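Local coordinates for 2,3-dihydroxy-2,3-dihydrophenylpropionate dehydrogenase (Pseudomonas sp. MC1, PDB 5XTF), which catalyses the NAD-dependent oxidation of naphthalene cis-dihydrodiol to 1,2-dihydroxynaphthalene, a step in the breakdown of aromatic hydrocarbons, at residues B[35-38]-B[39-43]. Numbering follows the deposited sequence.
Sequences IGLE and LVRSF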
ATOM      1  N   ILE B  35       6.547   6.399 -24.663  1.00 25.64           N
ATOM      2  CA  ILE B  35       7.300   7.060 -23.600  1.00 27.22           C
ATOM      3  C   ILE B  35       8.803   6.945 -23.843  1.00 24.84           C
ATOM      4  O   ILE B  35       9.563   7.887 -23.586  1.00 26.33           O
ATOM      5  CB  ILE B  35       6.895   6.486 -22.231  1.00 29.90           C
ATOM      6  CG1 ILE B  35       5.466   6.908 -21.879  1.00 29.24           C
ATOM      7  CG2 ILE B  35       7.883   6.911 -21.150  1.00 22.10           C
ATOM      8  CD1 ILE B  35       4.958   6.294 -20.576  1.00 29.97           C
ATOM      9  N   GLY B  36       9.255   5.805 -24.357  1.00 26.67           N
ATOM     10  CA  GLY B  36      10.690   5.586 -24.489  1.00 25.54           C
ATOM     11  C   GLY B  36      11.348   6.546 -25.453  1.00 25.88           C
ATOM     12  O   GLY B  36      12.466   7.010 -25.216  1.00 28.03           O
ATOM     13  N   LEU B  37      10.664   6.863 -26.552  1.00 29.16           N
ATOM     14  CA  LEU B  37      11.186   7.846 -27.494  1.00 29.38           C
ATOM     15  C   LEU B  37      11.275   9.228 -26.848  1.00 29.69           C
ATOM     16  O   LEU B  37      12.238   9.972 -27.072  1.00 24.04           O
ATOM     17  CB  LEU B  37      10.301   7.866 -28.739  1.00 31.15           C
ATOM     18  CG  LEU B  37      10.412   8.954 -29.807  1.00 37.54           C
ATOM     19  CD1 LEU B  37      11.806   9.051 -30.379  1.00 33.27           C
ATOM     20  CD2 LEU B  37       9.421   8.616 -30.908  1.00 40.31           C
ATOM     21  N   GLU B  38      10.303   9.568 -26.003  1.00 29.43           N
ATOM     22  CA  GLU B  38      10.368  10.854 -25.322  1.00 24.32           C
ATOM     23  C   GLU B  38      11.462  10.873 -24.265  1.00 26.65           C
ATOM     24  O   GLU B  38      12.010  11.939 -23.967  1.00 27.90           O
ATOM     25  CB  GLU B  38       9.016  11.188 -24.705  1.00 27.77           C
ATOM     26  CG  GLU B  38       7.945  11.505 -25.742  1.00 32.93           C
ATOM     27  CD  GLU B  38       8.347  12.641 -26.703  1.00 40.15           C
ATOM     28  OE1 GLU B  38       8.962  13.653 -26.268  1.00 37.00           O
ATOM     29  OE2 GLU B  38       8.037  12.509 -27.903  1.00 43.98           O
ATOM     30  N   LEU B  39      11.801   9.718 -23.700  1.00 21.68           N
ATOM     31  CA  LEU B  39      12.929   9.670 -22.779  1.00 25.24           C
ATOM     32  C   LEU B  39      14.237   9.953 -23.509  1.00 26.70           C
ATOM     33  O   LEU B  39      15.102  10.677 -22.994  1.00 27.53           O
ATOM     34  CB  LEU B  39      12.972   8.312 -22.077  1.00 21.96           C
ATOM     35  CG  LEU B  39      11.739   8.011 -21.222  1.00 23.68           C
ATOM     36  CD1 LEU B  39      11.878   6.661 -20.512  1.00 24.35           C
ATOM     37  CD2 LEU B  39      11.520   9.136 -20.232  1.00 23.88           C
ATOM     38  N   VAL B  40      14.385   9.412 -24.720  1.00 23.30           N
ATOM     39  CA  VAL B  40      15.539   9.749 -25.550  1.00 24.30           C
ATOM     40  C   VAL B  40      15.615  11.251 -25.768  1.00 25.89           C
ATOM     41  O   VAL B  40      16.642  11.888 -25.504  1.00 26.42           O
ATOM     42  CB  VAL B  40      15.471   9.008 -26.892  1.00 24.65           C
ATOM     43  CG1 VAL B  40      16.535   9.584 -27.854  1.00 23.75           C
ATOM     44  CG2 VAL B  40      15.637   7.525 -26.678  1.00 23.52           C
ATOM     45  N   ARG B  41      14.525  11.839 -26.255  1.00 24.63           N
ATOM     46  CA  ARG B  41      14.521  13.268 -26.511  1.00 24.01           C
ATOM     47  C   ARG B  41      14.756  14.057 -25.231  1.00 28.05           C
ATOM     48  O   ARG B  41      15.467  15.067 -25.239  1.00 27.59           O
ATOM     49  CB  ARG B  41      13.207  13.668 -27.171  1.00 26.65           C
ATOM     50  CG  ARG B  41      13.012  13.000 -28.514  1.00 27.69           C
ATOM     51  CD  ARG B  41      11.620  13.235 -29.079  1.00 33.71           C
ATOM     52  NE  ARG B  41      11.465  12.584 -30.376  1.00 34.83           N
ATOM     53  CZ  ARG B  41      10.299  12.337 -30.968  1.00 41.94           C
ATOM     54  NH1 ARG B  41       9.163  12.681 -30.373  1.00 40.30           N
ATOM     55  NH2 ARG B  41      10.265  11.731 -32.155  1.00 43.06           N
ATOM     56  N   SER B  42      14.194  13.599 -24.112  1.00 27.44           N
ATOM     57  CA  SER B  42      14.318  14.370 -22.879  1.00 25.24           C
ATOM     58  C   SER B  42      15.722  14.285 -22.298  1.00 25.49           C
ATOM     59  O   SER B  42      16.262  15.288 -21.813  1.00 26.68           O
ATOM     60  CB  SER B  42      13.288  13.895 -21.859  1.00 28.09           C
ATOM     61  OG  SER B  42      12.050  14.515 -22.124  1.00 31.72           O
ATOM     62  N   PHE B  43      16.316  13.094 -22.294  1.00 25.58           N
ATOM     63  CA  PHE B  43      17.640  12.961 -21.705  1.00 24.77           C
ATOM     64  C   PHE B  43      18.693  13.593 -22.605  1.00 28.07           C
ATOM     65  O   PHE B  43      19.639  14.233 -22.119  1.00 27.64           O
ATOM     66  CB  PHE B  43      17.952  11.486 -21.423  1.00 25.28           C
ATOM     67  CG  PHE B  43      17.390  10.977 -20.109  1.00 28.34           C
ATOM     68  CD1 PHE B  43      16.103  10.446 -20.036  1.00 28.97           C
ATOM     69  CD2 PHE B  43      18.148  11.026 -18.945  1.00 30.92           C
ATOM     70  CE1 PHE B  43      15.574   9.970 -18.810  1.00 23.79           C
ATOM     71  CE2 PHE B  43      17.622  10.545 -17.718  1.00 30.79           C
ATOM     72  CZ  PHE B  43      16.336  10.027 -17.661  1.00 19.64           C
TER
HETATM   73  O   HOH W   1      10.474  14.770 -24.280  1.00 31.37           O
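Leu39 sets its side chain beside that of Ile35, one turn earlier on the same helix; the two point the same way, with CG2 of Ile35 4.0 Å from CG of Leu39. The backbone N of Leu39 donates to O of Ile35 at 2.9 Å, and Tyr250 lies against both side chains. The backbone N of Val40 donates the next i to i+4 bond, to O of Gly36, and CG2 of Val40 rests 3.5 Å from that same oxygen, while Ile28 and Phe67 pack against its side chain. This is the first helix of the Rossmann fold of a short-chain dehydrogenase, the link between strands 25-28 and 49-54 in a right-handed beta-alpha-beta crossover; Ile35, in its first turn, belongs to the NAD(+) site, which is empty in this chain. Arg41, on the side facing helix 57-67, meets Leu37 and Glu38 in different ways. With CG anti to the backbone N (chi1 168°), Leu37 brings that carbon over the centre of one guanidinium face, 3.6 Å from CZ of Arg41. At the edge of that group, near its plane, OE2 of Glu38 meets NH1 of Arg41 at 2.7 Å in a salt bridge whose hydrogen bond is weak, bent to 123° at the hydrogen, with carboxylate and guanidinium planes 73° apart. Glu66 forms a second salt bridge, to NE. A leucine in place of Arg41 would probably leave the carboxylates of Glu38 and Glu66 without their shared cation, and Leu37 without the flat group that its CG lies against. Ser42 binds the other carboxylate oxygen indirectly: a water donates to Glu38 OE1 at 2.7 Å and accepts from OG of Ser42 at the same distance.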